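Local coordinates for carboxylesterase (Uncultured bacterium, PDB 5GMX), which hydrolyses carboxylic ester bonds as a family VIII carboxylesterase of beta-lactamase-like fold, and also acts on oxyimino cephalosporins, at residues D20-N25 / A34-A39; R317-W320 / I325-K328; E330-N335 / G340-G345; M359-N364 / D373-R378. One frame throughout, in Å; residues are numbered along the deposited sequence.

Contact 1: residues D20-N25 / A34-A39; sequences DAFAAN and ASFGLA
Phe22 leans from helix 16-27 onto strand 33-40, the CE1-CZ end of its ring set against Ala34 and the CB of Phe36. A chi1 of -171° turns CG away from the backbone nitrogen and sends the ring out to the strand. Its CE1 atom comes within 3.6 Å of Phe36 CB, and CZ packs at 3.9 Å against Ala34 CB. At the ring edge, close to its plane, lies the carbonyl of Ala34, whose O is 3.5 Å from Phe22 CZ. The two phenylalanine side chains run past one another, pointing opposite ways, and Phe36 meets Phe22 through its CB while its own ring continues beyond, to Leu379 of helix 374-385 and to Val46 on the next strand. Phe26, one turn further along the helix, sets its ring edge-to-face with that of Phe22. The grip is apolar, and the short helix and strand segments run nearly antiparallel, at 164°, with their axes 10.3 Å apart. That spacing suits one layer of side chains between an N-terminal helix and the central antiparallel sheet, the alpha/beta layering characteristic of the serine beta-lactamase and penicillin-binding protein fold.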
# COMPACT_ATOMS: atom_id res chain seq x y z
N ASP A 20 18.63 -4.06 16.68
CA ASP A 20 19.28 -5.36 16.64
C ASP A 20 18.57 -6.29 15.66
O ASP A 20 19.22 -6.89 14.80
CB ASP A 20 19.35 -5.98 18.04
CG ASP A 20 20.22 -5.17 19.00
OD1 ASP A 20 21.08 -4.39 18.52
OD2 ASP A 20 20.05 -5.31 20.23
N ALA A 21 17.25 -6.36 15.76
CA ALA A 21 16.50 -7.25 14.87
C ALA A 21 16.78 -6.85 13.42
O ALA A 21 17.06 -7.71 12.58
CB ALA A 21 15.02 -7.20 15.18
N PHE A 22 16.76 -5.54 13.15
CA PHE A 22 17.00 -5.07 11.80
C PHE A 22 18.36 -5.60 11.34
O PHE A 22 18.47 -6.26 10.29
CB PHE A 22 16.93 -3.54 11.74
CG PHE A 22 16.95 -2.97 10.35
CD1 PHE A 22 15.92 -3.23 9.46
CD2 PHE A 22 17.98 -2.14 9.93
CE1 PHE A 22 15.93 -2.70 8.18
CE2 PHE A 22 18.00 -1.62 8.65
CZ PHE A 22 16.97 -1.89 7.78
N ALA A 23 19.38 -5.38 12.17
CA ALA A 23 20.75 -5.77 11.82
C ALA A 23 20.82 -7.27 11.64
O ALA A 23 21.51 -7.76 10.75
CB ALA A 23 21.74 -5.31 12.90
N ALA A 24 20.06 -7.99 12.47
CA ALA A 24 20.10 -9.44 12.45
C ALA A 24 19.68 -9.96 11.08
O ALA A 24 20.28 -10.92 10.58
CB ALA A 24 19.21 -10.01 13.54
N ASN A 25 18.71 -9.30 10.45
CA ASN A 25 18.22 -9.80 9.17
C ASN A 25 19.30 -9.75 8.10
O ASN A 25 19.25 -10.50 7.12
CB ASN A 25 16.99 -9.02 8.70
CG ASN A 25 15.74 -9.42 9.44
OD1 ASN A 25 15.59 -10.57 9.85
ND2 ASN A 25 14.83 -8.47 9.64
N ALA A 34 17.83 -2.51 2.68
CA ALA A 34 16.56 -2.37 3.37
C ALA A 34 16.45 -1.08 4.17
O ALA A 34 17.45 -0.49 4.60
CB ALA A 34 16.32 -3.57 4.29
N SER A 35 15.21 -0.67 4.37
CA SER A 35 14.90 0.49 5.19
C SER A 35 13.71 0.17 6.09
O SER A 35 12.81 -0.60 5.72
CB SER A 35 14.57 1.70 4.31
OG SER A 35 13.40 1.46 3.56
N PHE A 36 13.74 0.76 7.28
CA PHE A 36 12.75 0.50 8.31
C PHE A 36 12.40 1.78 9.08
O PHE A 36 13.29 2.57 9.43
CB PHE A 36 13.25 -0.57 9.28
CG PHE A 36 12.33 -0.82 10.44
CD1 PHE A 36 12.52 -0.17 11.65
CD2 PHE A 36 11.25 -1.67 10.30
CE1 PHE A 36 11.65 -0.37 12.70
CE2 PHE A 36 10.38 -1.89 11.36
CZ PHE A 36 10.59 -1.24 12.56
N GLY A 37 11.13 1.97 9.37
CA GLY A 37 10.69 3.08 10.18
C GLY A 37 9.71 2.64 11.26
O GLY A 37 8.97 1.66 11.09
N LEU A 38 9.74 3.34 12.38
CA LEU A 38 8.81 3.10 13.47
C LEU A 38 8.42 4.43 14.11
O LEU A 38 9.28 5.22 14.53
CB LEU A 38 9.41 2.15 14.50
CG LEU A 38 8.55 1.81 15.73
CD1 LEU A 38 7.40 0.90 15.37
CD2 LEU A 38 9.38 1.16 16.84
N ALA A 39 7.12 4.68 14.15
CA ALA A 39 6.57 5.87 14.78
C ALA A 39 5.79 5.49 16.03
O ALA A 39 5.03 4.52 16.03
CB ALA A 39 5.70 6.65 13.81

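Contact 2: residues R317-W320 / I325-K328; sequences RMRW and ILNK
Arg317 offers its backbone carbonyl to Lys328 across two segments joined by a single beta bridge, Trp320 with Ile325, at the outer strand 325-326 of the beta-lactamase-like sheet. Lys328 reaches over with an extended chain, and its NZ donates a hydrogen bond to Arg317 O at 3.1 Å, in the carbonyl plane and on a lone pair. Next comes Met318, a selenomethionine bent at chi2 and chi3; this double bend brings its CE to 3.9 Å from Ile325 CG1 and over one face of the Trp320 indole. At Arg319, a water bridges the backbone N to Leu326 O, while the carbonyl takes the straight bond from Leu326 N. The side chain passes Leu326 at about a right angle and lays one guanidinium face on Leu326 CB. At the guanidinium edge, Arg319 NH1 donates to Asn327 O at 3.0 Å, the acceptor lying only 3° out of the guanidinium plane. Glu305 forms a salt bridge with NE, and Pro336 O also accepts from NH1, so the group is probably well fixed. Trp320 closes the segment. Its indole NE1 donates a hydrogen bond to Asp311 OD2, and on the six-membered ring Trp320 CZ3 lies 3.6 Å from Ile325 CG1.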
# COMPACT_ATOMS: atom_id res chain seq x y z
N ARG A 317 -8.64 -16.86 3.71
CA ARG A 317 -9.60 -15.96 4.31
C ARG A 317 -8.96 -14.59 4.53
O ARG A 317 -8.01 -14.46 5.29
CB ARG A 317 -10.12 -16.51 5.63
CG ARG A 317 -10.82 -17.84 5.53
CD ARG A 317 -11.46 -18.18 6.86
NE ARG A 317 -12.57 -17.29 7.17
CZ ARG A 317 -12.79 -16.74 8.36
NH1 ARG A 317 -11.96 -16.99 9.37
NH2 ARG A 317 -13.83 -15.95 8.55
N MSE A 318 -9.47 -13.57 3.85
CA MSE A 318 -9.01 -12.21 4.05
C MSE A 318 -10.05 -11.44 4.83
O MSE A 318 -11.26 -11.62 4.62
CB MSE A 318 -8.73 -11.52 2.71
CG MSE A 318 -7.66 -12.20 1.88
SE MSE A 318 -5.92 -12.03 2.78
CE MSE A 318 -5.68 -10.10 2.58
N ARG A 319 -9.55 -10.62 5.75
CA ARG A 319 -10.38 -9.73 6.54
C ARG A 319 -10.22 -8.30 6.02
O ARG A 319 -9.28 -7.59 6.39
CB ARG A 319 -9.99 -9.83 8.01
CG ARG A 319 -10.93 -9.11 8.94
CD ARG A 319 -10.48 -9.26 10.37
NE ARG A 319 -11.19 -8.33 11.25
CZ ARG A 319 -10.65 -7.72 12.29
NH1 ARG A 319 -9.38 -7.92 12.60
NH2 ARG A 319 -11.39 -6.90 13.02
N TRP A 320 -11.14 -7.90 5.15
CA TRP A 320 -11.06 -6.63 4.45
C TRP A 320 -11.88 -5.52 5.11
O TRP A 320 -13.06 -5.72 5.48
CB TRP A 320 -11.55 -6.77 3.00
CG TRP A 320 -10.68 -7.60 2.09
CD1 TRP A 320 -11.02 -8.79 1.50
CD2 TRP A 320 -9.36 -7.28 1.63
NE1 TRP A 320 -9.99 -9.24 0.72
CE2 TRP A 320 -8.96 -8.34 0.78
CE3 TRP A 320 -8.48 -6.22 1.86
CZ2 TRP A 320 -7.71 -8.36 0.16
CZ3 TRP A 320 -7.24 -6.24 1.24
CH2 TRP A 320 -6.87 -7.31 0.41
N ILE A 325 -6.00 -4.21 4.84
CA ILE A 325 -6.00 -5.52 5.46
C ILE A 325 -6.14 -5.36 6.97
O ILE A 325 -5.37 -4.62 7.59
CB ILE A 325 -4.71 -6.30 5.16
CG1 ILE A 325 -4.56 -6.55 3.66
CG2 ILE A 325 -4.69 -7.61 5.94
CD1 ILE A 325 -3.22 -7.18 3.29
N LEU A 326 -7.12 -6.02 7.55
CA LEU A 326 -7.26 -6.03 9.00
C LEU A 326 -6.52 -7.24 9.55
O LEU A 326 -6.40 -8.27 8.88
CB LEU A 326 -8.73 -6.05 9.42
CG LEU A 326 -9.56 -4.82 9.04
CD1 LEU A 326 -11.00 -4.93 9.58
CD2 LEU A 326 -8.91 -3.54 9.53
N ASN A 327 -6.01 -7.09 10.77
CA ASN A 327 -5.13 -8.07 11.37
C ASN A 327 -5.79 -9.44 11.50
O ASN A 327 -6.98 -9.57 11.79
CB ASN A 327 -4.66 -7.57 12.74
CG ASN A 327 -3.35 -8.22 13.17
OD1 ASN A 327 -2.77 -9.02 12.44
ND2 ASN A 327 -2.88 -7.84 14.34
N LYS A 328 -4.98 -10.46 11.27
CA LYS A 328 -5.38 -11.85 11.39
C LYS A 328 -4.14 -12.68 11.71
O LYS A 328 -3.10 -12.51 11.07
CB LYS A 328 -6.01 -12.36 10.10
CG LYS A 328 -6.37 -13.83 10.14
CD LYS A 328 -6.76 -14.34 8.77
CE LYS A 328 -6.42 -15.82 8.61
NZ LYS A 328 -6.34 -16.19 7.17
O HOH W 1 -6.73 -10.46 6.84

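Contact 3: residues E330-N335 / G340-G345; sequences ELYGPN and GHSGWG. With PMS (phenylmethanesulfonic acid), chain C.
Tyr332 points its phenol from the loop into strand 339-342, and its OH meets Ser342 OG at 2.8 Å in a hydrogen bond that either hydroxyl could donate. The serine oxygen lies at the edge of the ring, near its plane. A chi1 of -66° swings the ring across the strand, obliquely to its direction: Tyr332 CE2 passes 3.6 Å from Gly340 N, and Tyr332 OH lies 3.3 Å from His341 CA. Leu331 CG rests over one face of the same ring, offset toward the rim. Tyr332 is the third residue of a type I turn from Glu330 to Gly333, and Asn327 holds the loop by bonds to Tyr332 N and Gly333 O. The strand fits the position of the K(T/S)G-like element of serine beta-lactamases, here probably with His341 where those enzymes have lysine, beside an SxxK pair of Ser71 and Lys74. His341 turns away from Tyr332, and its ND1 donates to Ser342 O at 3.2 Å, with the acceptor 3° out of the imidazole plane. Further on, Trp344 N donates to O1S of the bound phenylmethanesulfonic acid at 2.7 Å (N-H...O 160°). The C3 edge of the ligand phenyl comes down near the rim of the indole, the two rings steeply inclined, with Trp344 CE3 3.4 Å from ligand atom C3.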
# COMPACT_ATOMS: atom_id res chain seq x y z
N GLU A 330 -2.06 -12.46 13.96
CA GLU A 330 -0.95 -11.60 14.37
C GLU A 330 0.01 -11.19 13.24
O GLU A 330 1.18 -10.89 13.48
CB GLU A 330 -0.17 -12.25 15.51
CG GLU A 330 -1.05 -12.50 16.73
CD GLU A 330 -0.27 -12.47 18.04
OE1 GLU A 330 0.92 -12.83 18.04
OE2 GLU A 330 -0.86 -12.08 19.07
N LEU A 331 -0.51 -11.16 12.02
CA LEU A 331 0.21 -10.64 10.86
C LEU A 331 0.80 -9.27 11.15
O LEU A 331 1.94 -8.99 10.79
CB LEU A 331 -0.73 -10.55 9.65
CG LEU A 331 -0.23 -9.87 8.38
CD1 LEU A 331 0.93 -10.61 7.75
CD2 LEU A 331 -1.37 -9.74 7.39
N TYR A 332 0.02 -8.44 11.83
CA TYR A 332 0.43 -7.08 12.15
C TYR A 332 0.56 -6.86 13.65
O TYR A 332 0.19 -5.80 14.16
CB TYR A 332 -0.56 -6.06 11.57
CG TYR A 332 -0.60 -6.02 10.07
CD1 TYR A 332 0.55 -6.20 9.31
CD2 TYR A 332 -1.80 -5.80 9.39
CE1 TYR A 332 0.52 -6.17 7.94
CE2 TYR A 332 -1.84 -5.76 8.02
CZ TYR A 332 -0.68 -5.95 7.30
OH TYR A 332 -0.73 -5.92 5.92
N GLY A 333 1.09 -7.87 14.36
CA GLY A 333 1.32 -7.76 15.79
C GLY A 333 0.17 -8.25 16.65
O GLY A 333 -0.78 -8.86 16.13
N PRO A 334 0.24 -7.98 17.97
CA PRO A 334 -0.71 -8.46 19.00
C PRO A 334 -2.04 -7.71 19.12
O PRO A 334 -2.95 -8.24 19.75
CB PRO A 334 0.09 -8.28 20.30
CG PRO A 334 1.00 -7.14 20.01
CD PRO A 334 1.39 -7.28 18.56
N ASN A 335 -2.17 -6.51 18.55
CA ASN A 335 -3.46 -5.83 18.54
C ASN A 335 -4.33 -6.42 17.43
O ASN A 335 -3.99 -6.30 16.24
CB ASN A 335 -3.29 -4.30 18.39
CG ASN A 335 -4.62 -3.54 18.32
OD1 ASN A 335 -5.69 -4.11 18.52
ND2 ASN A 335 -4.53 -2.24 18.06
N GLY A 340 -3.34 -2.47 7.94
CA GLY A 340 -2.27 -2.01 7.08
C GLY A 340 -2.34 -2.67 5.72
O GLY A 340 -3.41 -3.07 5.28
N HIS A 341 -1.20 -2.75 5.06
CA HIS A 341 -1.11 -3.47 3.80
C HIS A 341 0.32 -3.91 3.55
O HIS A 341 1.27 -3.24 3.93
CB HIS A 341 -1.61 -2.62 2.63
CG HIS A 341 -2.45 -3.38 1.66
ND1 HIS A 341 -1.92 -4.33 0.81
CD2 HIS A 341 -3.78 -3.36 1.42
CE1 HIS A 341 -2.89 -4.86 0.08
NE2 HIS A 341 -4.03 -4.28 0.43
N SER A 342 0.44 -5.08 2.93
CA SER A 342 1.73 -5.64 2.62
C SER A 342 1.94 -5.70 1.12
O SER A 342 0.98 -5.59 0.35
CB SER A 342 1.86 -7.04 3.23
OG SER A 342 1.55 -7.00 4.61
N GLY A 343 3.18 -5.91 0.71
CA GLY A 343 3.49 -5.96 -0.70
C GLY A 343 4.24 -7.21 -1.08
O GLY A 343 4.95 -7.81 -0.27
N TRP A 344 4.08 -7.61 -2.33
CA TRP A 344 4.80 -8.74 -2.90
C TRP A 344 6.30 -8.61 -2.66
O TRP A 344 6.90 -7.60 -3.02
CB TRP A 344 4.49 -8.82 -4.39
CG TRP A 344 5.02 -10.02 -5.08
CD1 TRP A 344 5.22 -11.26 -4.55
CD2 TRP A 344 5.41 -10.09 -6.45
NE1 TRP A 344 5.73 -12.10 -5.51
CE2 TRP A 344 5.85 -11.41 -6.69
CE3 TRP A 344 5.44 -9.17 -7.50
CZ2 TRP A 344 6.31 -11.83 -7.94
CZ3 TRP A 344 5.90 -9.58 -8.74
CH2 TRP A 344 6.33 -10.90 -8.95
N GLY A 345 6.89 -9.62 -2.02
CA GLY A 345 8.33 -9.62 -1.81
C GLY A 345 8.75 -9.38 -0.37
O GLY A 345 9.79 -9.86 0.05
C PMS C . 0.64 -6.51 -6.25
S PMS C . 0.77 -6.76 -4.49
C1 PMS C . 0.77 -7.81 -7.03
C2 PMS C . 2.01 -8.23 -7.49
C3 PMS C . 2.13 -9.41 -8.21
C4 PMS C . 1.00 -10.17 -8.47
C5 PMS C . -0.24 -9.76 -8.01
C6 PMS C . -0.35 -8.58 -7.30
O2S PMS C . 0.26 -8.10 -4.01
O1S PMS C . 2.21 -6.83 -4.05

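Contact 4: residues M359-N364 / D373-R378; sequences MGYAMN and DPRGVR
Tyr361 and Arg375 meet at about a right angle, the phenol oxygen set against the aliphatic part of the arginine: Tyr361 OH is 3.3 Å from Arg375 CD and 3.6 Å from Arg375 CB. Ring and guanidinium planes stand 85° apart. Beside them, Met363, a selenomethionine, places its CG 3.5 Å from Arg375 NH1. Its chain, bent at chi2 and chi3, folds back to set CE over one face of the Tyr361 ring. The second shell fixes the arginine. Asp373, the N-cap of helix 374-385, takes the guanidinium side-on through two nitrogens: Arg375 NE reaches OD1 of Asp373 at 3.0 Å, and Arg375 NH2 reaches OD2 of Asp373 at 2.9 Å, both from above the carboxylate plane. OD1 also uses its anti lone pair to accept Arg375 N at 2.9 Å, the capping bond. Further out, Glu31 forms a salt bridge with NH1, and Gln365 O accepts from it as well. One carboxylate thus caps the helix and steers the side chain that packs on the strand. Buried between two acids, the guanidinium probably stays charged, and its pair with Glu31 would tie the helix start to the loop before strand 33-40.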
# COMPACT_ATOMS: atom_id res chain seq x y z
N MSE A 359 4.28 1.47 11.61
CA MSE A 359 5.52 0.80 11.23
C MSE A 359 5.63 0.66 9.72
O MSE A 359 4.63 0.37 9.04
CB MSE A 359 5.61 -0.58 11.89
CG MSE A 359 6.92 -1.30 11.58
SE MSE A 359 7.09 -3.10 12.37
CE MSE A 359 6.58 -2.66 14.21
N GLY A 360 6.84 0.85 9.20
CA GLY A 360 7.08 0.73 7.77
C GLY A 360 8.35 -0.03 7.43
O GLY A 360 9.36 0.11 8.11
N TYR A 361 8.29 -0.84 6.38
CA TYR A 361 9.46 -1.63 6.00
C TYR A 361 9.51 -1.86 4.49
O TYR A 361 8.51 -2.29 3.87
CB TYR A 361 9.46 -2.95 6.78
CG TYR A 361 10.51 -3.95 6.36
CD1 TYR A 361 11.87 -3.63 6.37
CD2 TYR A 361 10.15 -5.23 6.00
CE1 TYR A 361 12.83 -4.55 5.98
CE2 TYR A 361 11.09 -6.17 5.64
CZ TYR A 361 12.43 -5.83 5.61
OH TYR A 361 13.33 -6.78 5.22
N ALA A 362 10.64 -1.51 3.88
CA ALA A 362 10.79 -1.64 2.42
C ALA A 362 12.20 -2.08 2.05
O ALA A 362 13.17 -1.54 2.56
CB ALA A 362 10.44 -0.33 1.73
N MSE A 363 12.31 -3.04 1.14
CA MSE A 363 13.59 -3.65 0.83
C MSE A 363 13.65 -4.08 -0.64
O MSE A 363 12.62 -4.15 -1.30
CB MSE A 363 13.85 -4.85 1.74
CG MSE A 363 13.16 -6.13 1.31
SE MSE A 363 11.19 -6.09 1.15
CE MSE A 363 10.78 -5.17 2.76
N ASN A 364 14.85 -4.36 -1.15
CA ASN A 364 14.97 -4.69 -2.56
C ASN A 364 15.17 -6.18 -2.86
O ASN A 364 15.11 -6.59 -4.03
CB ASN A 364 16.10 -3.86 -3.20
CG ASN A 364 17.47 -4.19 -2.63
OD1 ASN A 364 17.60 -4.81 -1.57
ND2 ASN A 364 18.51 -3.73 -3.32
N ASP A 373 6.26 -11.89 5.81
CA ASP A 373 7.69 -12.23 5.71
C ASP A 373 8.35 -12.34 7.10
O ASP A 373 8.08 -11.52 7.97
CB ASP A 373 8.42 -11.18 4.87
CG ASP A 373 9.82 -11.62 4.44
OD1 ASP A 373 10.71 -11.74 5.31
OD2 ASP A 373 10.03 -11.82 3.22
N PRO A 374 9.22 -13.36 7.29
CA PRO A 374 10.01 -13.60 8.51
C PRO A 374 10.78 -12.37 9.02
O PRO A 374 10.83 -12.13 10.23
CB PRO A 374 11.00 -14.69 8.08
CG PRO A 374 10.28 -15.43 7.02
CD PRO A 374 9.40 -14.45 6.31
N ARG A 375 11.38 -11.63 8.10
CA ARG A 375 12.08 -10.38 8.44
C ARG A 375 11.14 -9.43 9.19
O ARG A 375 11.50 -8.85 10.23
CB ARG A 375 12.62 -9.73 7.16
CG ARG A 375 13.62 -10.61 6.43
CD ARG A 375 13.99 -10.04 5.07
NE ARG A 375 12.95 -10.26 4.07
CZ ARG A 375 13.05 -9.90 2.79
NH1 ARG A 375 14.16 -9.29 2.36
NH2 ARG A 375 12.06 -10.14 1.94
N GLY A 376 9.93 -9.31 8.65
CA GLY A 376 8.89 -8.49 9.25
C GLY A 376 8.42 -9.03 10.58
O GLY A 376 8.21 -8.26 11.51
N VAL A 377 8.26 -10.34 10.68
CA VAL A 377 7.86 -10.98 11.93
C VAL A 377 8.84 -10.64 13.05
O VAL A 377 8.44 -10.27 14.15
CB VAL A 377 7.75 -12.50 11.79
CG1 VAL A 377 7.45 -13.14 13.13
CG2 VAL A 377 6.69 -12.87 10.75
N ARG A 378 10.13 -10.74 12.72
CA ARG A 378 11.20 -10.43 13.66
C ARG A 378 11.15 -8.98 14.12
O ARG A 378 11.27 -8.69 15.33
CB ARG A 378 12.56 -10.73 13.03
CG ARG A 378 13.73 -10.68 13.99
CD ARG A 378 15.02 -11.10 13.30
NE ARG A 378 15.94 -11.76 14.22
CZ ARG A 378 16.94 -12.55 13.83
NH1 ARG A 378 17.15 -12.78 12.54
NH2 ARG A 378 17.74 -13.11 14.74

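All four contacts gather round one antiparallel sheet and come one after another along the chain. Contacts 1 and 4 lie side by side, centres 8 Å apart, because strands 33-40 and 357-363 are neighbours, joined by backbone pairs such as Gly37 with Gly360; their helices, 16-27 and 374-385, pack on the sheet. Contacts 2 and 3, centres 9 Å apart, hold the other end, where strand 325-326 borders strand 339-342. Contact 3 is also about 9 Å from contact 4, centre to centre, and touches it where Gly345 approaches Arg375. Contacts 1 and 2 stand farthest apart, about 24 Å between centres. The sheet thus links the terminal helices to the strand beside the ligand pocket.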